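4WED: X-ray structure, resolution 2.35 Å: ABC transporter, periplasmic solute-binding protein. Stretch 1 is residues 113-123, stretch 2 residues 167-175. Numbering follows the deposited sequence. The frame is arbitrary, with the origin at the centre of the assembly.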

ATOM      1  N   ALA A 113       4.309   7.790  30.816  1.00 65.94           N
ATOM      2  CA  ALA A 113       4.513   6.468  31.408  1.00 66.53           C
ATOM      3  C   ALA A 113       3.823   5.312  30.650  1.00 66.23           C
ATOM      4  O   ALA A 113       4.407   4.261  30.458  1.00 68.80           O
ATOM      5  CB  ALA A 113       4.040   6.499  32.855  1.00 68.20           C
ATOM      6  N   ALA A 114       2.585   5.507  30.214  1.00 65.49           N
ATOM      7  CA  ALA A 114       1.857   4.448  29.529  1.00 64.42           C
ATOM      8  C   ALA A 114       2.400   4.313  28.116  1.00 64.01           C
ATOM      9  O   ALA A 114       2.491   3.229  27.567  1.00 66.64           O
ATOM     10  CB  ALA A 114       0.365   4.745  29.519  1.00 66.58           C
ATOM     11  N   CYS A 115       2.824   5.429  27.551  1.00 63.46           N
ATOM     12  CA  CYS A 115       3.439   5.437  26.244  1.00 61.00           C
ATOM     13  C   CYS A 115       4.795   4.732  26.194  1.00 61.39           C
ATOM     14  O   CYS A 115       5.033   3.899  25.317  1.00 62.16           O
ATOM     15  CB  CYS A 115       3.594   6.886  25.812  1.00 62.48           C
ATOM     16  SG  CYS A 115       4.249   7.037  24.153  1.00 63.28           S
ATOM     17  N   LYS A 116       5.678   5.073  27.124  1.00 61.15           N
ATOM     18  CA  LYS A 116       6.964   4.369  27.273  1.00 65.50           C
ATOM     19  C   LYS A 116       6.764   2.871  27.411  1.00 66.06           C
ATOM     20  O   LYS A 116       7.483   2.088  26.798  1.00 64.52           O
ATOM     21  CB  LYS A 116       7.710   4.895  28.521  1.00 69.85           C
ATOM     22  CG  LYS A 116       9.022   4.219  28.933  1.00 73.71           C
ATOM     23  CD  LYS A 116       9.611   4.914  30.178  1.00 77.18           C
ATOM     24  CE  LYS A 116      11.090   4.608  30.432  1.00 83.01           C
ATOM     25  NZ  LYS A 116      11.850   5.675  31.190  1.00 88.15           N
ATOM     26  N   TRP A 117       5.813   2.483  28.261  1.00 65.64           N
ATOM     27  CA  TRP A 117       5.598   1.077  28.605  1.00 66.75           C
ATOM     28  C   TRP A 117       5.242   0.264  27.367  1.00 64.60           C
ATOM     29  O   TRP A 117       5.688  -0.850  27.206  1.00 64.97           O
ATOM     30  CB  TRP A 117       4.468   0.985  29.631  1.00 70.99           C
ATOM     31  CG  TRP A 117       4.076  -0.432  30.056  1.00 77.70           C
ATOM     32  CD1 TRP A 117       4.624  -1.154  31.070  1.00 76.96           C
ATOM     33  CD2 TRP A 117       3.027  -1.268  29.491  1.00 77.87           C
ATOM     34  NE1 TRP A 117       4.009  -2.380  31.163  1.00 80.29           N
ATOM     35  CE2 TRP A 117       3.028  -2.480  30.217  1.00 78.02           C
ATOM     36  CE3 TRP A 117       2.096  -1.100  28.449  1.00 77.87           C
ATOM     37  CZ2 TRP A 117       2.139  -3.529  29.943  1.00 80.52           C
ATOM     38  CZ3 TRP A 117       1.218  -2.141  28.167  1.00 79.21           C
ATOM     39  CH2 TRP A 117       1.239  -3.344  28.925  1.00 81.19           C
ATOM     40  N   ASN A 118       4.438   0.852  26.495  1.00 62.28           N
ATOM     41  CA  ASN A 118       4.097   0.264  25.191  1.00 63.65           C
ATOM     42  C   ASN A 118       5.254   0.229  24.233  1.00 63.58           C
ATOM     43  O   ASN A 118       5.566  -0.805  23.655  1.00 72.83           O
ATOM     44  CB  ASN A 118       2.981   1.067  24.516  1.00 61.50           C
ATOM     45  CG  ASN A 118       1.607   0.598  24.929  1.00 63.39           C
ATOM     46  OD1 ASN A 118       1.133  -0.427  24.453  1.00 67.94           O
ATOM     47  ND2 ASN A 118       0.957   1.346  25.798  1.00 64.48           N
ATOM     48  N   LEU A 119       5.874   1.379  24.047  1.00 60.06           N
ATOM     49  CA  LEU A 119       6.999   1.485  23.174  1.00 58.76           C
ATOM     50  C   LEU A 119       8.092   0.531  23.567  1.00 63.25           C
ATOM     51  O   LEU A 119       8.705  -0.106  22.722  1.00 63.29           O
ATOM     52  CB  LEU A 119       7.489   2.905  23.229  1.00 59.65           C
ATOM     53  CG  LEU A 119       6.547   3.829  22.466  1.00 61.20           C
ATOM     54  CD1 LEU A 119       7.105   5.234  22.521  1.00 60.57           C
ATOM     55  CD2 LEU A 119       6.316   3.418  21.011  1.00 62.41           C
ATOM     56  N   GLU A 120       8.326   0.410  24.862  1.00 68.82           N
ATOM     57  CA  GLU A 120       9.312  -0.544  25.367  1.00 75.71           C
ATOM     58  C   GLU A 120       8.929  -2.008  25.099  1.00 76.38           C
ATOM     59  O   GLU A 120       9.776  -2.888  25.154  1.00 77.48           O
ATOM     60  CB  GLU A 120       9.525  -0.341  26.862  1.00 79.10           C
ATOM     61  CG  GLU A 120      10.396   0.857  27.196  1.00 83.80           C
ATOM     62  CD  GLU A 120      10.549   1.034  28.702  1.00 91.67           C
ATOM     63  OE1 GLU A 120       9.791   0.362  29.459  1.00 94.60           O
ATOM     64  OE2 GLU A 120      11.419   1.832  29.124  1.00 86.40           O
ATOM     65  N   ARG A 121       7.658  -2.263  24.826  1.00 75.99           N
ATOM     66  CA  ARG A 121       7.215  -3.605  24.525  1.00 81.19           C
ATOM     67  C   ARG A 121       7.639  -4.058  23.133  1.00 81.26           C
ATOM     68  O   ARG A 121       7.731  -5.253  22.894  1.00 85.19           O
ATOM     69  CB  ARG A 121       5.694  -3.730  24.660  1.00 80.50           C
ATOM     70  CG  ARG A 121       5.239  -3.963  26.088  1.00 83.92           C
ATOM     71  CD  ARG A 121       3.744  -3.715  26.245  1.00 85.38           C
ATOM     72  NE  ARG A 121       3.017  -4.851  26.811  1.00 91.11           N
ATOM     73  CZ  ARG A 121       2.767  -5.989  26.167  1.00 95.02           C
ATOM     74  NH1 ARG A 121       3.207  -6.190  24.937  1.00106.11           N
ATOM     75  NH2 ARG A 121       2.069  -6.936  26.751  1.00100.89           N
ATOM     76  N   TRP A 122       7.891  -3.142  22.211  1.00 70.79           N
ATOM     77  CA  TRP A 122       8.206  -3.580  20.836  1.00 70.69           C
ATOM     78  C   TRP A 122       9.460  -2.985  20.216  1.00 68.66           C
ATOM     79  O   TRP A 122      10.056  -3.597  19.325  1.00 73.58           O
ATOM     80  CB  TRP A 122       7.012  -3.351  19.876  1.00 65.65           C
ATOM     81  CG  TRP A 122       6.616  -1.913  19.720  1.00 60.76           C
ATOM     82  CD1 TRP A 122       5.688  -1.206  20.469  1.00 59.70           C
ATOM     83  CD2 TRP A 122       7.111  -1.022  18.743  1.00 59.40           C
ATOM     84  NE1 TRP A 122       5.604   0.086  20.013  1.00 62.15           N
ATOM     85  CE2 TRP A 122       6.461   0.228  18.945  1.00 61.17           C
ATOM     86  CE3 TRP A 122       8.040  -1.152  17.705  1.00 59.22           C
ATOM     87  CZ2 TRP A 122       6.734   1.352  18.159  1.00 60.77           C
ATOM     88  CZ3 TRP A 122       8.302  -0.031  16.905  1.00 63.00           C
ATOM     89  CH2 TRP A 122       7.646   1.208  17.143  1.00 61.68           C
HETATM   90  N   MSE A 123       9.872  -1.818  20.667  1.00 67.08           N
HETATM   91  CA  MSE A 123      10.969  -1.140  20.004  1.00 74.02           C
HETATM   92  C   MSE A 123      12.332  -1.642  20.400  1.00 81.46           C
HETATM   93  O   MSE A 123      12.710  -1.601  21.571  1.00 78.84           O
HETATM   94  CB  MSE A 123      10.949   0.320  20.358  1.00 75.96           C
HETATM   95  CG  MSE A 123      10.149   1.039  19.302  1.00 83.61           C
HETATM   96 SE   MSE A 123      10.425   2.997  19.484  1.00 99.52          SE
HETATM   97  CE  MSE A 123      10.044   3.002  21.393  1.00 90.42           C
TER
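Stretch 2 (167-175) RPTRFLSPK

Stretch 2 has no regular helix or strand; its backbone is extended from Arg170 to Ser173 and turned at Pro168, Thr169 and Pro174. It is laid along one side of the helix of stretch 1, and it runs against the helix direction. The CA register gives the evidence: Trp122 lies 6.8 Å from Pro168, Asn118 6.1 Å from Phe171 and Ala114 6.4 Å from Pro174, each distance taken CA to CA, so the partner numbers rise as the helix numbers fall. The contact buries 606 Å², both sides summed.

Asn118 is the polar centre. Its CB points toward stretch 2, and chi1 of -87° (m) with chi2 of -77° presents the amide to the backbone of Leu172. Leu172 N donates to Asn118 OD1 at 2.9 Å with a nearly linear N-H...O angle of 173°, and Asn118 ND2 donates to Leu172 O at 3.2 Å and 151°. The same ND2 also donates to Ala114 O at 3.0 Å, one helical turn back. With OD1 as acceptor and ND2 as donor to two carbonyls, the network fixes the amide orientation; Leu172 N and Leu172 O are both hydrogen-bonded to the one side chain, OD1 taking the N-H and ND2 giving to the O.

Phe171 has a CA-to-CB bond directed sideways, but with chi1 at -63° (m) and chi2 at 84° the end of its side chain comes nearer the helix. Phe171 CD2 is 3.6 Å from Asn118 CB, CE2 is 3.5 Å from Cys115 SG, and CZ is 4.2 Å from Leu119 CD2. The sulfur approaches obliquely, 4.7 Å from Cys115 SG to the centroid of the Phe171 ring and 62° off its normal.

Trp117, t at chi1 with chi2 of 88°, turns a ring face to Pro174: Pro174 CA is 3.5 Å from the centroid of the six-membered ring and 15° off its normal, a CH-pi contact. Pro174 CG adds apolar contacts with Trp117 CE3 at 3.7 Å and Ala114 CB at 3.9 Å.

At the other end, Trp122 adopts chi1 of 62° (p), with chi2 of -91°. Its indole lies against Pro168, which follows a cis peptide bond: Trp122 CE3 is 3.5 Å from Pro168 CG, and Pro168 O lies over one ring face, 3.3 Å from Trp122 CD1. Trp122 NE1 is also 3.3 Å from Pro168 O, but the angle is too poor for a hydrogen bond. Instead Trp122 NE1 donates to water 1, its nitrogen 2.7 Å from the water O, and that water O donates to Arg170 O at 3.1 Å, bridging the stretches. Thr169 CG2 completes the packing 3.7 Å from Trp122 CH2.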

ATOM      1  N   ARG A 167       0.238  -2.082  13.316  1.00 63.42           N
ATOM      2  CA  ARG A 167       1.037  -2.766  14.323  1.00 65.06           C
ATOM      3  C   ARG A 167       2.495  -2.648  13.933  1.00 62.22           C
ATOM      4  O   ARG A 167       2.785  -2.541  12.755  1.00 59.48           O
ATOM      5  CB  ARG A 167       0.646  -4.234  14.379  1.00 66.67           C
ATOM      6  CG  ARG A 167       0.878  -4.955  13.072  1.00 68.84           C
ATOM      7  CD  ARG A 167       0.787  -6.454  13.227  1.00 75.80           C
ATOM      8  NE  ARG A 167      -0.597  -6.885  13.279  1.00 73.55           N
ATOM      9  CZ  ARG A 167      -1.119  -7.828  12.515  1.00 71.83           C
ATOM     10  NH1 ARG A 167      -0.378  -8.462  11.629  1.00 69.42           N
ATOM     11  NH2 ARG A 167      -2.388  -8.127  12.644  1.00 72.79           N
ATOM     12  N   PRO A 168       3.429  -2.676  14.883  1.00 64.46           N
ATOM     13  CA  PRO A 168       3.198  -2.833  16.326  1.00 63.56           C
ATOM     14  C   PRO A 168       3.129  -1.528  17.109  1.00 59.23           C
ATOM     15  O   PRO A 168       3.246  -1.509  18.329  1.00 61.88           O
ATOM     16  CB  PRO A 168       4.465  -3.549  16.757  1.00 64.37           C
ATOM     17  CG  PRO A 168       5.513  -2.892  15.939  1.00 64.67           C
ATOM     18  CD  PRO A 168       4.875  -2.668  14.589  1.00 66.06           C
ATOM     19  N   THR A 169       2.872  -0.449  16.407  1.00 57.08           N
ATOM     20  CA  THR A 169       3.059   0.881  16.946  1.00 58.73           C
ATOM     21  C   THR A 169       1.940   1.473  17.792  1.00 58.05           C
ATOM     22  O   THR A 169       1.917   2.697  17.989  1.00 58.22           O
ATOM     23  CB  THR A 169       3.258   1.821  15.759  1.00 54.53           C
ATOM     24  OG1 THR A 169       2.242   1.546  14.779  1.00 56.57           O
ATOM     25  CG2 THR A 169       4.589   1.552  15.172  1.00 54.81           C
ATOM     26  N   ARG A 170       1.013   0.660  18.277  1.00 55.78           N
ATOM     27  CA  ARG A 170      -0.164   1.233  18.927  1.00 56.19           C
ATOM     28  C   ARG A 170      -0.237   0.866  20.380  1.00 54.12           C
ATOM     29  O   ARG A 170       0.555   0.056  20.834  1.00 61.65           O
ATOM     30  CB  ARG A 170      -1.421   0.890  18.146  1.00 57.28           C
ATOM     31  CG  ARG A 170      -1.240   1.263  16.676  1.00 58.45           C
ATOM     32  CD  ARG A 170      -2.560   1.400  15.951  1.00 53.37           C
ATOM     33  NE  ARG A 170      -2.360   1.890  14.606  1.00 51.81           N
ATOM     34  CZ  ARG A 170      -3.362   2.201  13.777  1.00 55.00           C
ATOM     35  NH1 ARG A 170      -4.640   2.051  14.165  1.00 52.96           N
ATOM     36  NH2 ARG A 170      -3.098   2.655  12.557  1.00 53.84           N
ATOM     37  N   PHE A 171      -1.210   1.454  21.080  1.00 54.97           N
ATOM     38  CA  PHE A 171      -1.221   1.585  22.541  1.00 58.86           C
ATOM     39  C   PHE A 171      -2.297   0.801  23.321  1.00 65.79           C
ATOM     40  O   PHE A 171      -3.537   1.014  23.178  1.00 64.69           O
ATOM     41  CB  PHE A 171      -1.222   3.073  22.877  1.00 59.63           C
ATOM     42  CG  PHE A 171       0.021   3.758  22.383  1.00 59.62           C
ATOM     43  CD1 PHE A 171       0.095   4.211  21.070  1.00 57.89           C
ATOM     44  CD2 PHE A 171       1.159   3.859  23.196  1.00 62.12           C
ATOM     45  CE1 PHE A 171       1.248   4.806  20.586  1.00 57.97           C
ATOM     46  CE2 PHE A 171       2.323   4.445  22.710  1.00 64.50           C
ATOM     47  CZ  PHE A 171       2.374   4.908  21.391  1.00 59.46           C
ATOM     48  N   LEU A 172      -1.785  -0.117  24.160  1.00 65.82           N
ATOM     49  CA  LEU A 172      -2.583  -1.076  24.909  1.00 64.31           C
ATOM     50  C   LEU A 172      -2.520  -0.699  26.356  1.00 65.51           C
ATOM     51  O   LEU A 172      -1.444  -0.453  26.868  1.00 70.76           O
ATOM     52  CB  LEU A 172      -1.981  -2.471  24.737  1.00 66.39           C
ATOM     53  CG  LEU A 172      -2.465  -3.619  25.641  1.00 68.77           C
ATOM     54  CD1 LEU A 172      -3.896  -4.057  25.302  1.00 69.05           C
ATOM     55  CD2 LEU A 172      -1.525  -4.803  25.507  1.00 68.95           C
ATOM     56  N   SER A 173      -3.650  -0.721  27.045  1.00 65.06           N
ATOM     57  CA  SER A 173      -3.664  -0.355  28.462  1.00 66.99           C
ATOM     58  C   SER A 173      -2.671  -1.188  29.273  1.00 67.22           C
ATOM     59  O   SER A 173      -2.786  -2.399  29.350  1.00 71.91           O
ATOM     60  CB  SER A 173      -5.062  -0.509  29.031  1.00 69.16           C
ATOM     61  OG  SER A 173      -5.064  -0.488  30.443  1.00 79.22           O
ATOM     62  N   PRO A 174      -1.705  -0.534  29.922  1.00 68.41           N
ATOM     63  CA  PRO A 174      -0.798  -1.247  30.859  1.00 71.50           C
ATOM     64  C   PRO A 174      -1.447  -2.064  31.986  1.00 75.58           C
ATOM     65  O   PRO A 174      -0.816  -3.009  32.450  1.00 78.62           O
ATOM     66  CB  PRO A 174       0.022  -0.134  31.479  1.00 68.61           C
ATOM     67  CG  PRO A 174      -0.114   1.007  30.554  1.00 66.96           C
ATOM     68  CD  PRO A 174      -1.427   0.902  29.871  1.00 65.33           C
ATOM     69  N   LYS A 175      -2.660  -1.718  32.441  1.00 78.74           N
ATOM     70  CA  LYS A 175      -3.292  -2.491  33.547  1.00 81.28           C
ATOM     71  C   LYS A 175      -4.055  -3.671  32.984  1.00 81.81           C
ATOM     72  O   LYS A 175      -4.427  -4.567  33.716  1.00 88.43           O
ATOM     73  CB  LYS A 175      -4.232  -1.641  34.404  1.00 80.62           C
TER
HETATM   74  O   HOH W   1       3.391   1.277  20.866  1.00 58.47           O